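Local structure of extracellular solute-binding protein, family 1 (Bifidobacterium longum subsp. infantis, 6FTH) at residues Pro28-Leu33 / Lys350-Lys355; Gln118-Lys123 / Gly135-Leu140; Gly152-Ile157 / Asp426-Ala431; Thr171-Leu176 / Asn218-Val223. The protein probably captures human milk oligosaccharides outside the cell and hands them to an ABC transporter for uptake. All coordinates share one frame; numbering follows the deposited sequence.

Contact 1 (Pro28-Leu33 / Lys350-Lys355); sequences PIVSVL and KDAALK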
loop_
_atom_site.group_PDB
_atom_site.type_symbol
_atom_site.label_atom_id
_atom_site.label_comp_id
_atom_site.label_asym_id
_atom_site.label_seq_id
_atom_site.Cartn_x
_atom_site.Cartn_y
_atom_site.Cartn_z
ATOM N N PRO A 28 -24.239 -8.037 -27.624
ATOM C CA PRO A 28 -23.337 -6.884 -27.653
ATOM C C PRO A 28 -21.925 -7.300 -27.296
ATOM O O PRO A 28 -21.707 -8.132 -26.410
ATOM C CB PRO A 28 -23.929 -5.936 -26.598
ATOM C CG PRO A 28 -24.746 -6.813 -25.704
ATOM C CD PRO A 28 -25.269 -7.908 -26.577
ATOM N N ILE A 29 -20.960 -6.704 -27.997
ATOM C CA ILE A 29 -19.548 -6.965 -27.755
ATOM C C ILE A 29 -18.992 -5.868 -26.859
ATOM O O ILE A 29 -19.299 -4.683 -27.024
ATOM C CB ILE A 29 -18.748 -7.073 -29.069
ATOM C CG1 ILE A 29 -19.293 -8.208 -29.934
ATOM C CG2 ILE A 29 -17.280 -7.346 -28.761
ATOM C CD1 ILE A 29 -18.657 -8.259 -31.317
ATOM N N VAL A 30 -18.203 -6.281 -25.876
ATOM C CA VAL A 30 -17.544 -5.380 -24.937
ATOM C C VAL A 30 -16.092 -5.811 -24.896
ATOM O O VAL A 30 -15.797 -6.946 -24.525
ATOM C CB VAL A 30 -18.159 -5.471 -23.528
ATOM C CG1 VAL A 30 -17.425 -4.536 -22.559
ATOM C CG2 VAL A 30 -19.650 -5.158 -23.559
ATOM N N SER A 31 -15.188 -4.920 -25.288
ATOM C CA SER A 31 -13.767 -5.188 -25.120
ATOM C C SER A 31 -13.353 -4.814 -23.703
ATOM O O SER A 31 -13.783 -3.786 -23.174
ATOM C CB SER A 31 -12.925 -4.408 -26.131
ATOM O OG SER A 31 -13.231 -3.020 -26.124
ATOM N N VAL A 32 -12.561 -5.678 -23.079
ATOM C CA VAL A 32 -12.162 -5.510 -21.684
ATOM C C VAL A 32 -10.652 -5.679 -21.571
ATOM O O VAL A 32 -10.131 -6.792 -21.706
ATOM C CB VAL A 32 -12.887 -6.486 -20.751
ATOM C CG1 VAL A 32 -12.506 -6.186 -19.308
ATOM C CG2 VAL A 32 -14.385 -6.397 -20.924
ATOM N N LEU A 33 -9.950 -4.582 -21.302
ATOM C CA LEU A 33 -8.537 -4.659 -20.970
ATOM C C LEU A 33 -8.404 -4.964 -19.485
ATOM O O LEU A 33 -9.025 -4.288 -18.651
ATOM C CB LEU A 33 -7.839 -3.333 -21.285
ATOM C CG LEU A 33 -6.413 -3.194 -20.737
ATOM C CD1 LEU A 33 -5.463 -4.145 -21.425
ATOM C CD2 LEU A 33 -5.934 -1.738 -20.895
ATOM N N LYS A 350 -22.717 0.643 -23.859
ATOM C CA LYS A 350 -22.479 1.071 -22.479
ATOM C C LYS A 350 -23.407 0.375 -21.493
ATOM O O LYS A 350 -23.022 0.153 -20.339
ATOM C CB LYS A 350 -22.604 2.586 -22.357
ATOM C CG LYS A 350 -21.453 3.340 -23.003
ATOM C CD LYS A 350 -21.570 4.825 -22.806
ATOM C CE LYS A 350 -20.522 5.555 -23.608
ATOM N NZ LYS A 350 -20.765 7.015 -23.576
ATOM N N ASP A 351 -24.620 0.011 -21.914
ATOM C CA ASP A 351 -25.513 -0.720 -21.017
ATOM C C ASP A 351 -24.941 -2.082 -20.671
ATOM O O ASP A 351 -24.973 -2.505 -19.510
ATOM C CB ASP A 351 -26.889 -0.883 -21.662
ATOM C CG ASP A 351 -27.640 0.430 -21.763
ATOM O OD1 ASP A 351 -27.535 1.249 -20.827
ATOM O OD2 ASP A 351 -28.331 0.649 -22.782
ATOM N N ALA A 352 -24.414 -2.789 -21.668
ATOM C CA ALA A 352 -23.772 -4.068 -21.404
ATOM C C ALA A 352 -22.554 -3.888 -20.502
ATOM O O ALA A 352 -22.310 -4.703 -19.607
ATOM C CB ALA A 352 -23.359 -4.726 -22.716
ATOM N N ALA A 353 -21.783 -2.822 -20.725
ATOM C CA ALA A 353 -20.592 -2.588 -19.909
ATOM C C ALA A 353 -20.955 -2.260 -18.462
ATOM O O ALA A 353 -20.264 -2.697 -17.528
ATOM C CB ALA A 353 -19.756 -1.467 -20.522
ATOM N N LEU A 354 -22.013 -1.472 -18.261
ATOM C CA LEU A 354 -22.491 -1.154 -16.918
ATOM C C LEU A 354 -23.090 -2.376 -16.236
ATOM O O LEU A 354 -22.942 -2.550 -15.023
ATOM C CB LEU A 354 -23.490 -0.007 -17.001
ATOM C CG LEU A 354 -22.893 1.346 -17.427
ATOM C CD1 LEU A 354 -23.997 2.370 -17.765
ATOM C CD2 LEU A 354 -21.946 1.907 -16.333
ATOM N N LYS A 355 -23.750 -3.250 -16.999
ATOM C CA LYS A 355 -24.209 -4.510 -16.429
ATOM C C LYS A 355 -23.024 -5.364 -15.998
ATOM O O LYS A 355 -23.059 -6.003 -14.936
ATOM C CB LYS A 355 -25.074 -5.263 -17.441
ATOM C CG LYS A 355 -25.398 -6.666 -16.973
ATOM C CD LYS A 355 -26.714 -7.200 -17.524
ATOM C CE LYS A 355 -26.685 -7.343 -18.997
ATOM N NZ LYS A 355 -27.767 -8.306 -19.448
#
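Pro28, at the entrance to strand 29-36, brings the flank of its pyrrolidine ring against helix 350-360: CG lies 3.9 Å from Ala352 CB, and Pro28 CB is only slightly farther from the same methyl. The ring is partly exposed, whereas Val30 and the two alanines it meets are buried. Ile29 turns its side chain away from the helix, yet its backbone O accepts from Asn349 ND2, just ahead of the helix.

Val30 carries the inner half of the contact with both of its branches. CG2 touches Ala352 CB at 3.8 Å, while CG1, set opposite the backbone N (chi1 179°), reaches toward Ala353 CB at 4.4 Å. The valine thus straddles two consecutive alanines, with CG2 also 4.2 Å from the Ala353 backbone N. Beyond Val30 the strand moves off from the helix.

Here is a worked case of helix-on-sheet packing as in the alpha/beta lobe of a solute-binding protein: small helix residues let the helix backbone come near, with 6.5 Å between Val30 CA and Ala353 CA. Val86 and Leu343, on neighbouring strands, extend the apolar floor under Ala353. Across the two segments the side chains meet solely through hydrocarbon surfaces, so the fit depends on methyl shape and dispersion; no directional bond joins the segments themselves, and the one from Asn349 to Ile29 lies just outside them.

Contact 2 (Gln118-Lys123 / Gly135-Leu140); sequences QFFKEK and GHMYAL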
loop_
_atom_site.group_PDB
_atom_site.type_symbol
_atom_site.label_atom_id
_atom_site.label_comp_id
_atom_site.label_asym_id
_atom_site.label_seq_id
_atom_site.Cartn_x
_atom_site.Cartn_y
_atom_site.Cartn_z
ATOM N N GLN A 118 -24.445 -0.194 -3.448
ATOM C CA GLN A 118 -24.409 -0.835 -2.140
ATOM C C GLN A 118 -23.001 -0.793 -1.558
ATOM O O GLN A 118 -22.814 -0.525 -0.362
ATOM C CB GLN A 118 -24.913 -2.273 -2.261
ATOM C CG GLN A 118 -25.070 -2.961 -0.955
ATOM C CD GLN A 118 -26.229 -2.414 -0.168
ATOM O OE1 GLN A 118 -27.179 -1.880 -0.746
ATOM N NE2 GLN A 118 -26.158 -2.528 1.144
ATOM N N PHE A 119 -21.995 -1.045 -2.401
ATOM C CA PHE A 119 -20.605 -0.876 -1.986
ATOM C C PHE A 119 -20.405 0.505 -1.366
ATOM O O PHE A 119 -19.899 0.630 -0.246
ATOM C CB PHE A 119 -19.727 -1.103 -3.233
ATOM C CG PHE A 119 -18.221 -0.913 -3.048
ATOM C CD1 PHE A 119 -17.592 -0.926 -1.818
ATOM C CD2 PHE A 119 -17.443 -0.705 -4.182
ATOM C CE1 PHE A 119 -16.218 -0.747 -1.717
ATOM C CE2 PHE A 119 -16.068 -0.548 -4.087
ATOM C CZ PHE A 119 -15.462 -0.563 -2.854
ATOM N N PHE A 120 -20.847 1.545 -2.071
ATOM C CA PHE A 120 -20.640 2.911 -1.610
ATOM C C PHE A 120 -21.465 3.240 -0.373
ATOM O O PHE A 120 -21.028 4.057 0.441
ATOM C CB PHE A 120 -20.970 3.893 -2.739
ATOM C CG PHE A 120 -20.006 3.857 -3.897
ATOM C CD1 PHE A 120 -18.795 3.150 -3.838
ATOM C CD2 PHE A 120 -20.297 4.560 -5.052
ATOM C CE1 PHE A 120 -17.910 3.166 -4.910
ATOM C CE2 PHE A 120 -19.413 4.578 -6.120
ATOM C CZ PHE A 120 -18.230 3.867 -6.054
ATOM N N LYS A 121 -22.649 2.636 -0.226
ATOM C CA LYS A 121 -23.438 2.817 0.992
ATOM C C LYS A 121 -22.707 2.258 2.201
ATOM O O LYS A 121 -22.625 2.906 3.253
ATOM C CB LYS A 121 -24.792 2.117 0.868
ATOM C CG LYS A 121 -25.672 2.244 2.148
ATOM C CD LYS A 121 -27.024 1.549 1.996
ATOM C CE LYS A 121 -27.989 1.889 3.152
ATOM N NZ LYS A 121 -27.402 1.595 4.486
ATOM N N GLU A 122 -22.184 1.026 2.075
ATOM C CA GLU A 122 -21.511 0.374 3.187
ATOM C C GLU A 122 -20.113 0.921 3.427
ATOM O O GLU A 122 -19.636 0.900 4.567
ATOM C CB GLU A 122 -21.465 -1.142 2.945
ATOM C CG GLU A 122 -22.860 -1.787 2.795
ATOM C CD GLU A 122 -22.887 -3.326 2.881
ATOM O OE1 GLU A 122 -21.967 -3.927 3.481
ATOM O OE2 GLU A 122 -23.848 -3.932 2.350
ATOM N N LYS A 123 -19.433 1.394 2.374
ATOM C CA LYS A 123 -18.061 1.892 2.458
ATOM C C LYS A 123 -17.950 3.254 1.773
ATOM O O LYS A 123 -17.328 3.384 0.711
ATOM C CB LYS A 123 -17.109 0.872 1.836
ATOM C CG LYS A 123 -17.173 -0.472 2.579
ATOM C CD LYS A 123 -16.239 -1.525 2.015
ATOM C CE LYS A 123 -16.303 -2.797 2.864
ATOM N NZ LYS A 123 -15.640 -2.607 4.174
ATOM N N GLY A 135 -17.649 16.067 -8.165
ATOM C CA GLY A 135 -18.575 14.965 -8.153
ATOM C C GLY A 135 -18.402 13.987 -9.288
ATOM O O GLY A 135 -19.161 13.011 -9.353
ATOM N N HIS A 136 -17.442 14.204 -10.182
ATOM C CA HIS A 136 -17.222 13.246 -11.254
ATOM C C HIS A 136 -16.450 12.041 -10.730
ATOM O O HIS A 136 -15.616 12.152 -9.832
ATOM C CB HIS A 136 -16.438 13.872 -12.408
ATOM C CG HIS A 136 -17.060 15.117 -12.953
ATOM N ND1 HIS A 136 -18.414 15.368 -12.869
ATOM C CD2 HIS A 136 -16.514 16.194 -13.566
ATOM C CE1 HIS A 136 -18.676 16.544 -13.411
ATOM N NE2 HIS A 136 -17.542 17.063 -13.846
ATOM N N MET A 137 -16.762 10.876 -11.287
ATOM C CA MET A 137 -16.076 9.637 -10.939
ATOM C C MET A 137 -15.824 8.874 -12.230
ATOM O O MET A 137 -16.769 8.367 -12.851
ATOM C CB MET A 137 -16.907 8.798 -9.976
ATOM C CG MET A 137 -16.288 7.457 -9.653
ATOM S SD MET A 137 -17.305 6.530 -8.481
ATOM C CE MET A 137 -18.787 6.199 -9.473
ATOM N N TYR A 138 -14.561 8.753 -12.602
ATOM C CA TYR A 138 -14.177 8.073 -13.836
ATOM C C TYR A 138 -13.579 6.694 -13.599
ATOM O O TYR A 138 -13.237 5.996 -14.570
ATOM C CB TYR A 138 -13.181 8.926 -14.629
ATOM C CG TYR A 138 -13.743 10.279 -14.957
ATOM C CD1 TYR A 138 -14.704 10.423 -15.942
ATOM C CD2 TYR A 138 -13.323 11.410 -14.268
ATOM C CE1 TYR A 138 -15.244 11.654 -16.243
ATOM C CE2 TYR A 138 -13.852 12.662 -14.568
ATOM C CZ TYR A 138 -14.815 12.769 -15.556
ATOM O OH TYR A 138 -15.354 13.996 -15.862
ATOM N N ALA A 139 -13.439 6.291 -12.344
ATOM C CA ALA A 139 -12.887 4.995 -11.993
ATOM C C ALA A 139 -13.671 4.464 -10.811
ATOM O O ALA A 139 -14.124 5.240 -9.961
ATOM C CB ALA A 139 -11.418 5.108 -11.588
ATOM N N LEU A 140 -13.869 3.153 -10.785
ATOM C CA LEU A 140 -14.410 2.540 -9.584
ATOM C C LEU A 140 -13.284 1.994 -8.721
ATOM O O LEU A 140 -12.285 1.489 -9.245
ATOM C CB LEU A 140 -15.340 1.365 -9.907
ATOM C CG LEU A 140 -16.541 1.656 -10.812
ATOM C CD1 LEU A 140 -17.412 0.424 -10.989
ATOM C CD2 LEU A 140 -17.382 2.794 -10.230
#
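Phe120 sets CE2 and CZ against the thioether of Met137, the two ring carbons sharing the sulfur almost evenly: Phe120 CE2 and Met137 SD are 3.7 Å apart. The two side chains arrive from opposite directions, one from helix 114-122 and the other from the loop before strand 140-143. Met137 leaves its backbone with CG opposite N (chi1 176°) and runs extended until the last torsion, whose bend to 67° swings the methyl alongside the ring. Met137 CE consequently lies at the ring edge, in its plane, 3.8 Å from Phe120 CE2, whereas the sulfur, Met137 SD, stands obliquely, 4.8 Å from the centroid of the Phe120 ring.

This is a Met-aromatic contact. It ties a helix to the chain that returns, after helix 124-130, into the lobe built on strands 59-66, 29-36, 86-88 and 339-343. Leu140 adds a looser apolar touch, its CD2 being 4.4 Å from Phe120 CZ, and its backbone pairs with strand 339-343. With an alanine in place of Phe120 the ring is gone, which is likely to open a gap beside the Met137 thioether and leave its methyl end freer to turn.

On the outer side of the same helix the chemistry changes to polar. Gln118 NE2 donates one turn ahead to Glu122 OE2 at 3.0 Å, nearly straight and within the amide plane, using the carboxylate's anti lone pair. Just past the helix, Lys123 NZ forms salt bridges with Glu335 and Asp415, and the neighbouring Phe119 ring stacks with Trp412.

Contact 3 (Gly152-Ile157 / Asp426-Ala431); sequences GQHMFI and DNLLEA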
loop_
_atom_site.group_PDB
_atom_site.type_symbol
_atom_site.label_atom_id
_atom_site.label_comp_id
_atom_site.label_asym_id
_atom_site.label_seq_id
_atom_site.Cartn_x
_atom_site.Cartn_y
_atom_site.Cartn_z
ATOM N N GLY A 152 -0.506 -1.538 5.989
ATOM C CA GLY A 152 0.434 -2.517 5.478
ATOM C C GLY A 152 1.803 -2.471 6.109
ATOM O O GLY A 152 2.657 -3.325 5.820
ATOM N N GLN A 153 2.043 -1.488 6.980
ATOM C CA GLN A 153 3.357 -1.205 7.528
ATOM C C GLN A 153 3.448 -1.728 8.961
ATOM O O GLN A 153 2.549 -1.477 9.771
ATOM C CB GLN A 153 3.563 0.310 7.553
ATOM C CG GLN A 153 3.187 1.011 6.280
ATOM C CD GLN A 153 3.923 0.476 5.083
ATOM O OE1 GLN A 153 5.113 0.169 5.156
ATOM N NE2 GLN A 153 3.223 0.385 3.962
ATOM N N HIS A 154 4.534 -2.449 9.280
ATOM C CA HIS A 154 4.737 -3.005 10.614
ATOM C C HIS A 154 6.218 -3.056 10.949
ATOM O O HIS A 154 7.068 -3.078 10.060
ATOM C CB HIS A 154 4.165 -4.431 10.744
ATOM C CG HIS A 154 2.826 -4.537 10.139
ATOM N ND1 HIS A 154 2.643 -4.717 8.787
ATOM C CD2 HIS A 154 1.591 -4.344 10.664
ATOM C CE1 HIS A 154 1.355 -4.674 8.509
ATOM N NE2 HIS A 154 0.697 -4.436 9.626
ATOM N N MET A 155 6.518 -3.095 12.250
ATOM C CA MET A 155 7.874 -3.239 12.759
ATOM C C MET A 155 7.933 -4.560 13.511
ATOM O O MET A 155 7.193 -4.757 14.477
ATOM C CB MET A 155 8.204 -2.077 13.697
ATOM C CG MET A 155 9.612 -2.092 14.238
ATOM S SD MET A 155 9.873 -0.644 15.285
ATOM C CE MET A 155 11.630 -0.770 15.655
ATOM N N PHE A 156 8.812 -5.456 13.074
ATOM C CA PHE A 156 8.961 -6.776 13.678
ATOM C C PHE A 156 10.239 -6.861 14.502
ATOM O O PHE A 156 11.261 -6.249 14.172
ATOM C CB PHE A 156 8.990 -7.853 12.592
ATOM C CG PHE A 156 7.748 -7.887 11.749
ATOM C CD1 PHE A 156 6.513 -8.071 12.333
ATOM C CD2 PHE A 156 7.814 -7.712 10.375
ATOM C CE1 PHE A 156 5.348 -8.103 11.553
ATOM C CE2 PHE A 156 6.661 -7.739 9.597
ATOM C CZ PHE A 156 5.424 -7.914 10.194
ATOM N N ILE A 157 10.186 -7.659 15.570
ATOM C CA ILE A 157 11.374 -7.961 16.362
ATOM C C ILE A 157 11.417 -9.455 16.652
ATOM O O ILE A 157 10.378 -10.120 16.743
ATOM C CB ILE A 157 11.435 -7.122 17.648
ATOM C CG1 ILE A 157 12.820 -7.174 18.300
ATOM C CG2 ILE A 157 10.376 -7.529 18.626
ATOM C CD1 ILE A 157 13.050 -5.985 19.185
ATOM N N ASP A 426 -5.639 -13.089 7.152
ATOM C CA ASP A 426 -5.519 -13.473 8.556
ATOM C C ASP A 426 -4.191 -12.978 9.120
ATOM O O ASP A 426 -4.137 -12.465 10.251
ATOM C CB ASP A 426 -5.579 -14.997 8.698
ATOM C CG ASP A 426 -6.924 -15.593 8.326
ATOM O OD1 ASP A 426 -7.954 -14.878 8.185
ATOM O OD2 ASP A 426 -6.923 -16.848 8.194
ATOM N N ASN A 427 -3.111 -13.146 8.351
ATOM C CA ASN A 427 -1.789 -12.724 8.788
ATOM C C ASN A 427 -1.742 -11.217 8.982
ATOM O O ASN A 427 -1.211 -10.735 9.983
ATOM C CB ASN A 427 -0.746 -13.145 7.766
ATOM C CG ASN A 427 -0.470 -14.658 7.781
ATOM O OD1 ASN A 427 -0.784 -15.358 8.734
ATOM N ND2 ASN A 427 0.145 -15.129 6.735
ATOM N N LEU A 428 -2.328 -10.460 8.055
ATOM C CA LEU A 428 -2.318 -9.005 8.195
ATOM C C LEU A 428 -3.144 -8.558 9.396
ATOM O O LEU A 428 -2.717 -7.688 10.173
ATOM C CB LEU A 428 -2.830 -8.349 6.911
ATOM C CG LEU A 428 -2.744 -6.824 7.006
ATOM C CD1 LEU A 428 -1.322 -6.369 6.975
ATOM C CD2 LEU A 428 -3.551 -6.175 5.879
ATOM N N LEU A 429 -4.333 -9.129 9.565
ATOM C CA LEU A 429 -5.161 -8.821 10.725
ATOM C C LEU A 429 -4.378 -9.008 12.022
ATOM O O LEU A 429 -4.385 -8.138 12.910
ATOM C CB LEU A 429 -6.369 -9.763 10.724
ATOM C CG LEU A 429 -7.834 -9.327 10.761
ATOM C CD1 LEU A 429 -8.651 -10.420 11.483
ATOM C CD2 LEU A 429 -8.095 -7.963 11.360
ATOM N N GLU A 430 -3.672 -10.136 12.137
ATOM C CA GLU A 430 -2.895 -10.417 13.336
ATOM C C GLU A 430 -1.749 -9.424 13.488
ATOM O O GLU A 430 -1.488 -8.926 14.594
ATOM C CB GLU A 430 -2.367 -11.852 13.280
ATOM C CG GLU A 430 -3.447 -12.872 13.519
ATOM C CD GLU A 430 -4.020 -12.786 14.916
ATOM O OE1 GLU A 430 -3.229 -12.691 15.882
ATOM O OE2 GLU A 430 -5.262 -12.801 15.051
ATOM N N ALA A 431 -1.062 -9.120 12.394
ATOM C CA ALA A 431 0.040 -8.168 12.453
ATOM C C ALA A 431 -0.426 -6.777 12.857
ATOM O O ALA A 431 0.381 -5.994 13.369
ATOM C CB ALA A 431 0.754 -8.084 11.110
#
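His154 and Ala431 form the tightly packed part of this contact, the alanine methyl lying over one face of the imidazole. Ala431 CB is 4.0 Å from the ring centroid of His154 and 18° off the ring normal, a CH-pi arrangement offset toward the rim where CD2 and NE2 lie. The same ring is met by Leu428: the two side chains cross at about a right angle, and Leu428 CD1, standing obliquely to the ring, comes to 3.5 Å from His154 CE1. Leu428 CG is placed opposite its own backbone N (chi1 -176°), which carries this branch back toward the strand. His154 CD2 comes within 3.4 Å of Ala431 O, a close approach of a ring carbon to a carbonyl.

The packing thins beyond the ring. Gly152 CA is 4.5 Å from Leu428 CD1, and Phe156 CE1 stays 4.6 Å from Ala431 CB while its ring touches Gln300 and Ser303 of helix 300-304. Leu429 points away from the strand, and both it and Glu430 are exposed; Glu430 forms a salt bridge with Lys433.

The arrangement joins helix 423-432 to strand 154-158, an inner strand of the second lobe's sheet. Replacing the histidine by a leucine would probably leave Gly297 O and Asn432 OD1 without their ring partners, besides losing the flat face beneath Ala431. With ND1 hydrogen-bonded to Gly297 O and NE2 to Asn432 OD1, the buried ring is held against rotation from both nitrogens while apolar groups pack around it.

Contact 4 (Thr171-Leu176 / Asn218-Val223); sequences TTWDEL and NSTGIV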
loop_
_atom_site.group_PDB
_atom_site.type_symbol
_atom_site.label_atom_id
_atom_site.label_comp_id
_atom_site.label_asym_id
_atom_site.label_seq_id
_atom_site.Cartn_x
_atom_site.Cartn_y
_atom_site.Cartn_z
ATOM N N THR A 171 10.740 0.298 24.211
ATOM C CA THR A 171 9.687 1.305 24.077
ATOM C C THR A 171 10.207 2.721 23.866
ATOM O O THR A 171 9.392 3.637 23.757
ATOM C CB THR A 171 8.748 1.315 25.280
ATOM O OG1 THR A 171 9.431 1.824 26.435
ATOM C CG2 THR A 171 8.185 -0.080 25.549
ATOM N N THR A 172 11.526 2.916 23.794
ATOM C CA THR A 172 12.126 4.202 23.464
ATOM C C THR A 172 13.290 3.949 22.505
ATOM O O THR A 172 13.801 2.827 22.396
ATOM C CB THR A 172 12.713 4.903 24.708
ATOM O OG1 THR A 172 13.831 4.126 25.176
ATOM C CG2 THR A 172 11.685 5.066 25.820
ATOM N N TRP A 173 13.730 5.001 21.799
ATOM C CA TRP A 173 14.912 4.874 20.946
ATOM C C TRP A 173 16.141 4.392 21.722
ATOM O O TRP A 173 16.940 3.604 21.192
ATOM C CB TRP A 173 15.226 6.186 20.229
ATOM C CG TRP A 173 14.336 6.476 19.043
ATOM C CD1 TRP A 173 13.290 5.729 18.577
ATOM C CD2 TRP A 173 14.438 7.608 18.172
ATOM N NE1 TRP A 173 12.720 6.337 17.478
ATOM C CE2 TRP A 173 13.423 7.480 17.197
ATOM C CE3 TRP A 173 15.292 8.706 18.119
ATOM C CZ2 TRP A 173 13.232 8.431 16.186
ATOM C CZ3 TRP A 173 15.114 9.636 17.112
ATOM C CH2 TRP A 173 14.088 9.503 16.173
ATOM N N ASP A 174 16.316 4.844 22.968
ATOM C CA ASP A 174 17.472 4.380 23.756
ATOM C C ASP A 174 17.372 2.888 24.058
ATOM O O ASP A 174 18.370 2.159 23.973
ATOM C CB ASP A 174 17.570 5.146 25.071
ATOM C CG ASP A 174 18.197 6.537 24.923
ATOM O OD1 ASP A 174 18.675 6.890 23.826
ATOM O OD2 ASP A 174 18.216 7.270 25.939
ATOM N N GLU A 175 16.184 2.424 24.466
ATOM C CA GLU A 175 15.986 1.001 24.727
ATOM C C GLU A 175 16.176 0.189 23.456
ATOM O O GLU A 175 16.748 -0.911 23.492
ATOM C CB GLU A 175 14.583 0.764 25.300
ATOM C CG GLU A 175 14.439 1.220 26.741
ATOM C CD GLU A 175 13.028 1.103 27.286
ATOM O OE1 GLU A 175 12.136 0.585 26.581
ATOM O OE2 GLU A 175 12.818 1.510 28.445
ATOM N N LEU A 176 15.733 0.724 22.307
ATOM C CA LEU A 176 15.957 0.015 21.052
ATOM C C LEU A 176 17.447 -0.114 20.747
ATOM O O LEU A 176 17.911 -1.190 20.340
ATOM C CB LEU A 176 15.201 0.674 19.902
ATOM C CG LEU A 176 15.449 0.116 18.507
ATOM C CD1 LEU A 176 15.049 -1.350 18.397
ATOM C CD2 LEU A 176 14.699 0.978 17.494
ATOM N N ASN A 218 7.020 7.901 12.892
ATOM C CA ASN A 218 5.910 7.702 13.821
ATOM C C ASN A 218 6.371 7.801 15.278
ATOM O O ASN A 218 5.591 8.224 16.154
ATOM C CB ASN A 218 5.259 6.344 13.538
ATOM C CG ASN A 218 4.515 6.329 12.209
ATOM O OD1 ASN A 218 3.468 6.987 12.032
ATOM N ND2 ASN A 218 5.049 5.580 11.249
ATOM N N SER A 219 7.627 7.433 15.545
ATOM C CA SER A 219 8.225 7.575 16.874
ATOM C C SER A 219 8.197 9.008 17.345
ATOM O O SER A 219 8.214 9.250 18.558
ATOM C CB SER A 219 9.703 7.170 16.861
ATOM O OG SER A 219 9.855 5.821 16.506
ATOM N N THR A 220 8.236 9.953 16.413
ATOM C CA THR A 220 8.348 11.373 16.735
ATOM C C THR A 220 7.004 12.058 16.843
ATOM O O THR A 220 6.967 13.257 17.177
ATOM C CB THR A 220 9.194 12.115 15.685
ATOM O OG1 THR A 220 8.458 12.307 14.466
ATOM C CG2 THR A 220 10.483 11.381 15.382
ATOM N N GLY A 221 5.917 11.351 16.582
ATOM C CA GLY A 221 4.596 11.927 16.631
ATOM C C GLY A 221 4.055 12.406 15.304
ATOM O O GLY A 221 3.007 13.063 15.289
ATOM N N ILE A 222 4.731 12.102 14.192
ATOM C CA ILE A 222 4.247 12.390 12.838
ATOM C C ILE A 222 3.669 11.106 12.262
ATOM O O ILE A 222 4.371 10.092 12.159
ATOM C CB ILE A 222 5.358 12.963 11.944
ATOM C CG1 ILE A 222 5.738 14.377 12.413
ATOM C CG2 ILE A 222 4.923 12.991 10.461
ATOM C CD1 ILE A 222 6.952 14.964 11.691
ATOM N N VAL A 223 2.387 11.144 11.889
ATOM C CA VAL A 223 1.703 9.969 11.346
ATOM C C VAL A 223 2.099 9.789 9.888
ATOM O O VAL A 223 1.858 10.670 9.055
ATOM C CB VAL A 223 0.176 10.109 11.458
ATOM C CG1 VAL A 223 -0.497 8.833 10.959
ATOM C CG2 VAL A 223 -0.240 10.411 12.859
#
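Trp173 NE1 donates a hydrogen bond to Ser219 OG, the polar link between the two segments. The atoms are 3.1 Å apart with an N-H...O angle of 155°, and the oxygen sits at the indole edge, tilted 18° out of the ring plane. Ser219 OG is also hydrogen-bonded to Pro317 O, so the buried hydroxyl is gripped twice.

Van der Waals contacts continue along the indole. Ser219 CB lies beside NE1 and is 3.7 Å from Trp173 CE2, and the Thr220 methyl approaches obliquely, with CG2 at 4.1 Å from Trp173 CZ2. Thr220 CG2 stands anti to the carbonyl carbon, which turns the methyl to the indole while OG1 (chi1 75°) bonds back to Leu217 O. The Trp173 ring also stacks with Tyr257 of helix 249-263.

A third group of bonds shapes the start of helix 173-185, from whose first turn the tryptophan projects. Thr172 is its N-cap, its OG1 accepting from Glu175 N at 3.0 Å. The glutamate folds back in turn: Glu175 OE1 receives both Thr171 N, at 2.8 Å, and Thr171 OG1, the latter from above the carboxylate plane.

Within the second lobe, then, a capped helix start presents an indole to the loop before strand 235-238. The chemistry implies a directional contact: one N-H fixes the indole edge against the serine, and the Pro317 carbonyl keeps that serine oxygen in position to accept it.

Contacts 1 and 2 belong to one lobe, contacts 3 and 4 to the other, on the far side of the chain's centre from contact 1. In the first lobe the centres lie about 19 Å apart and strand 339-343 borders both, packing under helix 350-360 and pairing with Leu140. In the second, about 18 Å separates the centres and the two touch directly, Met155 CE lying 4.0 Å from Leu176 CD2. The centres of contacts 1 and 4 are about 52 Å apart. Along the sequence, contact 2 comes complete before contact 3 begins, whereas contacts 1 and 3 interleave: the chain returns to each lobe after visiting the other, as in two-lobed solute-binding proteins generally.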